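Long-range contact in DNA primase (Aquifex aeolicus, PDB 2AU3), which probably synthesises the short RNA primers from which DNA polymerase starts at replication, and carries a bound zinc ion in its N-terminal domain: residues I248-Y253 / R265-P270. Residues are numbered along the deposited sequence; the frame is centred on the assembly and turned at random.
Sequences ILVEGY and RNVVAP
Ile248 and Leu249 run parallel to Val267 and Val268, joined by three backbone hydrogen bonds: Ile248 N to Asn266 O (2.8 Å), Val268 N to Ile248 O (3.0 Å) and Val250 N to Val268 O (3.1 Å, bent only 8° from straight at the hydrogen). CA-H...O contacts accompany them, from Val267 CA to Ile248 O, Leu249 CA to Val268 O and, past the last bond, Ala269 CA to Val250 O. On the face carrying Ile248, CD1 of that residue reaches across to Asn266 OD1 at 3.6 Å, while Asn266 ND2 bonds to the backbone of Phe246. Val267 lies on this face too, turned to helix 253-261; its CG1, anti to the backbone N (chi1 -174°), meets Val250 CG2 at 3.7 Å, the two side chains crossing at about a right angle. This is the first beta-alpha-beta unit of the Toprim fold: strand 247-249, helix 253-261, then strand 267-270, with 247-249 also pairing with 289-293. Leu249 and Val268 occupy the other face. With CG anti to the backbone N (chi1 176°), Leu249 brings CD1 to 3.8 Å from Pro270 CD and 4.1 Å from Val268 CG2. Past Val250 N the backbone hydrogen bonds between the two segments end, though Pro270 and Ala269 still touch 250-252. Val250 O, buried without a hydrogen-bond partner, sits against Pro270 CD (3.1 Å), and Ala269 CB touches both Val250 O and Gly252 O. The Glu251 side chain sets off away from 265-270; OE2 accepts a bond from Asp295 N, which places the carboxylate beside Asp295, its predicted partner in binding catalytic magnesium. Next to it, Gly252 is the N-cap of helix 253-261.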
ATOM      1  N   ILE A 248      -6.007   9.470   5.673  1.00 14.38           N
ATOM      2  CA  ILE A 248      -4.899   9.983   6.467  1.00 13.43           C
ATOM      3  C   ILE A 248      -3.620   9.688   5.667  1.00 13.86           C
ATOM      4  O   ILE A 248      -3.453   8.585   5.216  1.00 13.86           O
ATOM      5  CB  ILE A 248      -4.851   9.296   7.866  1.00 13.66           C
ATOM      6  CG1 ILE A 248      -6.119   9.622   8.675  1.00 11.90           C
ATOM      7  CG2 ILE A 248      -3.522   9.712   8.629  1.00 13.71           C
ATOM      8  CD1 ILE A 248      -6.472   8.585   9.821  1.00 11.46           C
ATOM      9  N   LEU A 249      -2.785  10.713   5.422  1.00 13.42           N
ATOM     10  CA  LEU A 249      -1.511  10.531   4.755  1.00 13.25           C
ATOM     11  C   LEU A 249      -0.387  10.545   5.767  1.00 13.24           C
ATOM     12  O   LEU A 249      -0.222  11.502   6.525  1.00 14.30           O
ATOM     13  CB  LEU A 249      -1.302  11.619   3.655  1.00 13.33           C
ATOM     14  CG  LEU A 249       0.035  11.654   2.890  1.00 12.21           C
ATOM     15  CD1 LEU A 249       0.162  10.504   1.876  1.00 10.00           C
ATOM     16  CD2 LEU A 249       0.231  13.054   2.205  1.00 14.82           C
ATOM     17  N   VAL A 250       0.359   9.445   5.820  1.00 13.10           N
ATOM     18  CA  VAL A 250       1.529   9.341   6.693  1.00 13.43           C
ATOM     19  C   VAL A 250       2.755   9.237   5.806  1.00 14.44           C
ATOM     20  O   VAL A 250       2.606   9.073   4.590  1.00 13.72           O
ATOM     21  CB  VAL A 250       1.439   8.112   7.673  1.00 13.07           C
ATOM     22  CG1 VAL A 250       0.254   8.256   8.634  1.00 15.39           C
ATOM     23  CG2 VAL A 250       1.349   6.777   6.912  1.00 10.95           C
ATOM     24  N   GLU A 251       3.958   9.323   6.387  1.00 15.45           N
ATOM     25  CA  GLU A 251       5.173   9.473   5.570  1.00 18.19           C
ATOM     26  C   GLU A 251       5.658   8.212   4.899  1.00 18.24           C
ATOM     27  O   GLU A 251       6.194   8.268   3.786  1.00 19.23           O
ATOM     28  CB  GLU A 251       6.336  10.060   6.379  1.00 20.09           C
ATOM     29  CG  GLU A 251       6.020  11.396   7.032  1.00 26.57           C
ATOM     30  CD  GLU A 251       7.262  12.157   7.502  1.00 33.29           C
ATOM     31  OE1 GLU A 251       8.029  12.636   6.635  1.00 33.02           O
ATOM     32  OE2 GLU A 251       7.439  12.306   8.739  1.00 37.43           O
ATOM     33  N   GLY A 252       5.552   7.078   5.584  1.00 17.76           N
ATOM     34  CA  GLY A 252       6.145   5.847   5.083  1.00 18.36           C
ATOM     35  C   GLY A 252       5.396   4.593   5.516  1.00 19.20           C
ATOM     36  O   GLY A 252       4.400   4.686   6.241  1.00 19.32           O
ATOM     37  N   TYR A 253       5.897   3.429   5.094  1.00 19.11           N
ATOM     38  CA  TYR A 253       5.200   2.152   5.280  1.00 19.89           C
ATOM     39  C   TYR A 253       5.040   1.783   6.767  1.00 18.43           C
ATOM     40  O   TYR A 253       4.024   1.208   7.152  1.00 17.54           O
ATOM     41  CB  TYR A 253       5.958   1.021   4.552  1.00 21.30           C
ATOM     42  CG  TYR A 253       7.210   0.599   5.261  0.70 25.39           C
ATOM     43  CD1 TYR A 253       7.192  -0.442   6.191  0.70 29.16           C
ATOM     44  CD2 TYR A 253       8.413   1.268   5.042  0.70 31.61           C
ATOM     45  CE1 TYR A 253       8.331  -0.803   6.878  0.70 32.91           C
ATOM     46  CE2 TYR A 253       9.567   0.907   5.726  0.70 34.30           C
ATOM     47  CZ  TYR A 253       9.516  -0.136   6.635  0.70 34.83           C
ATOM     48  OH  TYR A 253      10.643  -0.514   7.324  0.70 38.73           O
ATOM     49  N   ARG A 265      -7.542   2.636   9.547  1.00 11.52           N
ATOM     50  CA  ARG A 265      -7.302   1.880   8.317  1.00 13.07           C
ATOM     51  C   ARG A 265      -7.472   2.694   7.033  1.00 13.03           C
ATOM     52  O   ARG A 265      -7.215   2.187   5.935  1.00 12.29           O
ATOM     53  CB  ARG A 265      -8.220   0.671   8.277  1.00 12.35           C
ATOM     54  CG  ARG A 265      -8.000  -0.348   9.403  1.00 16.22           C
ATOM     55  CD  ARG A 265      -8.998  -1.476   9.289  1.00 20.75           C
ATOM     56  NE  ARG A 265      -8.854  -2.499  10.318  1.00 22.99           N
ATOM     57  CZ  ARG A 265      -9.734  -2.699  11.275  1.00 23.16           C
ATOM     58  NH1 ARG A 265     -10.800  -1.922  11.363  1.00 24.22           N
ATOM     59  NH2 ARG A 265      -9.556  -3.686  12.141  1.00 25.98           N
ATOM     60  N   ASN A 266      -7.902   3.954   7.174  1.00 13.26           N
ATOM     61  CA  ASN A 266      -8.111   4.793   5.988  1.00 13.57           C
ATOM     62  C   ASN A 266      -6.852   5.620   5.759  1.00 13.43           C
ATOM     63  O   ASN A 266      -6.903   6.821   5.749  1.00 15.50           O
ATOM     64  CB  ASN A 266      -9.353   5.697   6.169  1.00 13.85           C
ATOM     65  CG  ASN A 266      -9.262   6.582   7.429  1.00 14.14           C
ATOM     66  OD1 ASN A 266      -8.719   6.163   8.450  1.00 14.84           O
ATOM     67  ND2 ASN A 266      -9.810   7.788   7.352  1.00 15.13           N
ATOM     68  N   VAL A 267      -5.734   4.929   5.573  1.00 13.89           N
ATOM     69  CA  VAL A 267      -4.370   5.493   5.630  1.00 13.62           C
ATOM     70  C   VAL A 267      -3.611   5.078   4.376  1.00 14.03           C
ATOM     71  O   VAL A 267      -3.674   3.890   3.976  1.00 12.56           O
ATOM     72  CB  VAL A 267      -3.572   4.910   6.842  1.00 13.54           C
ATOM     73  CG1 VAL A 267      -2.185   5.624   7.003  1.00 14.07           C
ATOM     74  CG2 VAL A 267      -4.363   5.054   8.140  1.00 15.46           C
ATOM     75  N   VAL A 268      -2.839   6.028   3.806  1.00 14.10           N
ATOM     76  CA  VAL A 268      -1.953   5.785   2.665  1.00 14.12           C
ATOM     77  C   VAL A 268      -0.609   6.424   2.946  1.00 15.48           C
ATOM     78  O   VAL A 268      -0.487   7.244   3.844  1.00 15.07           O
ATOM     79  CB  VAL A 268      -2.491   6.422   1.339  1.00 13.14           C
ATOM     80  CG1 VAL A 268      -3.655   5.572   0.778  1.00 15.08           C
ATOM     81  CG2 VAL A 268      -2.971   7.842   1.579  1.00 12.59           C
ATOM     82  N   ALA A 269       0.402   6.042   2.177  1.00 15.19           N
ATOM     83  CA  ALA A 269       1.711   6.664   2.310  1.00 16.43           C
ATOM     84  C   ALA A 269       2.382   6.737   0.948  1.00 18.15           C
ATOM     85  O   ALA A 269       2.122   5.879   0.094  1.00 17.45           O
ATOM     86  CB  ALA A 269       2.567   5.863   3.286  1.00 16.23           C
ATOM     87  N   PRO A 270       3.243   7.747   0.713  1.00 20.43           N
ATOM     88  CA  PRO A 270       3.966   7.870  -0.564  1.00 22.50           C
ATOM     89  C   PRO A 270       4.906   6.698  -0.748  1.00 25.03           C
ATOM     90  O   PRO A 270       5.388   6.114   0.239  1.00 25.11           O
ATOM     91  CB  PRO A 270       4.772   9.169  -0.402  1.00 22.33           C
ATOM     92  CG  PRO A 270       4.061   9.915   0.654  1.00 20.75           C
ATOM     93  CD  PRO A 270       3.532   8.881   1.607  1.00 20.28           C
TER
HETATM   94  O   HOH W   1       7.156   4.120   2.497  1.00 42.36           O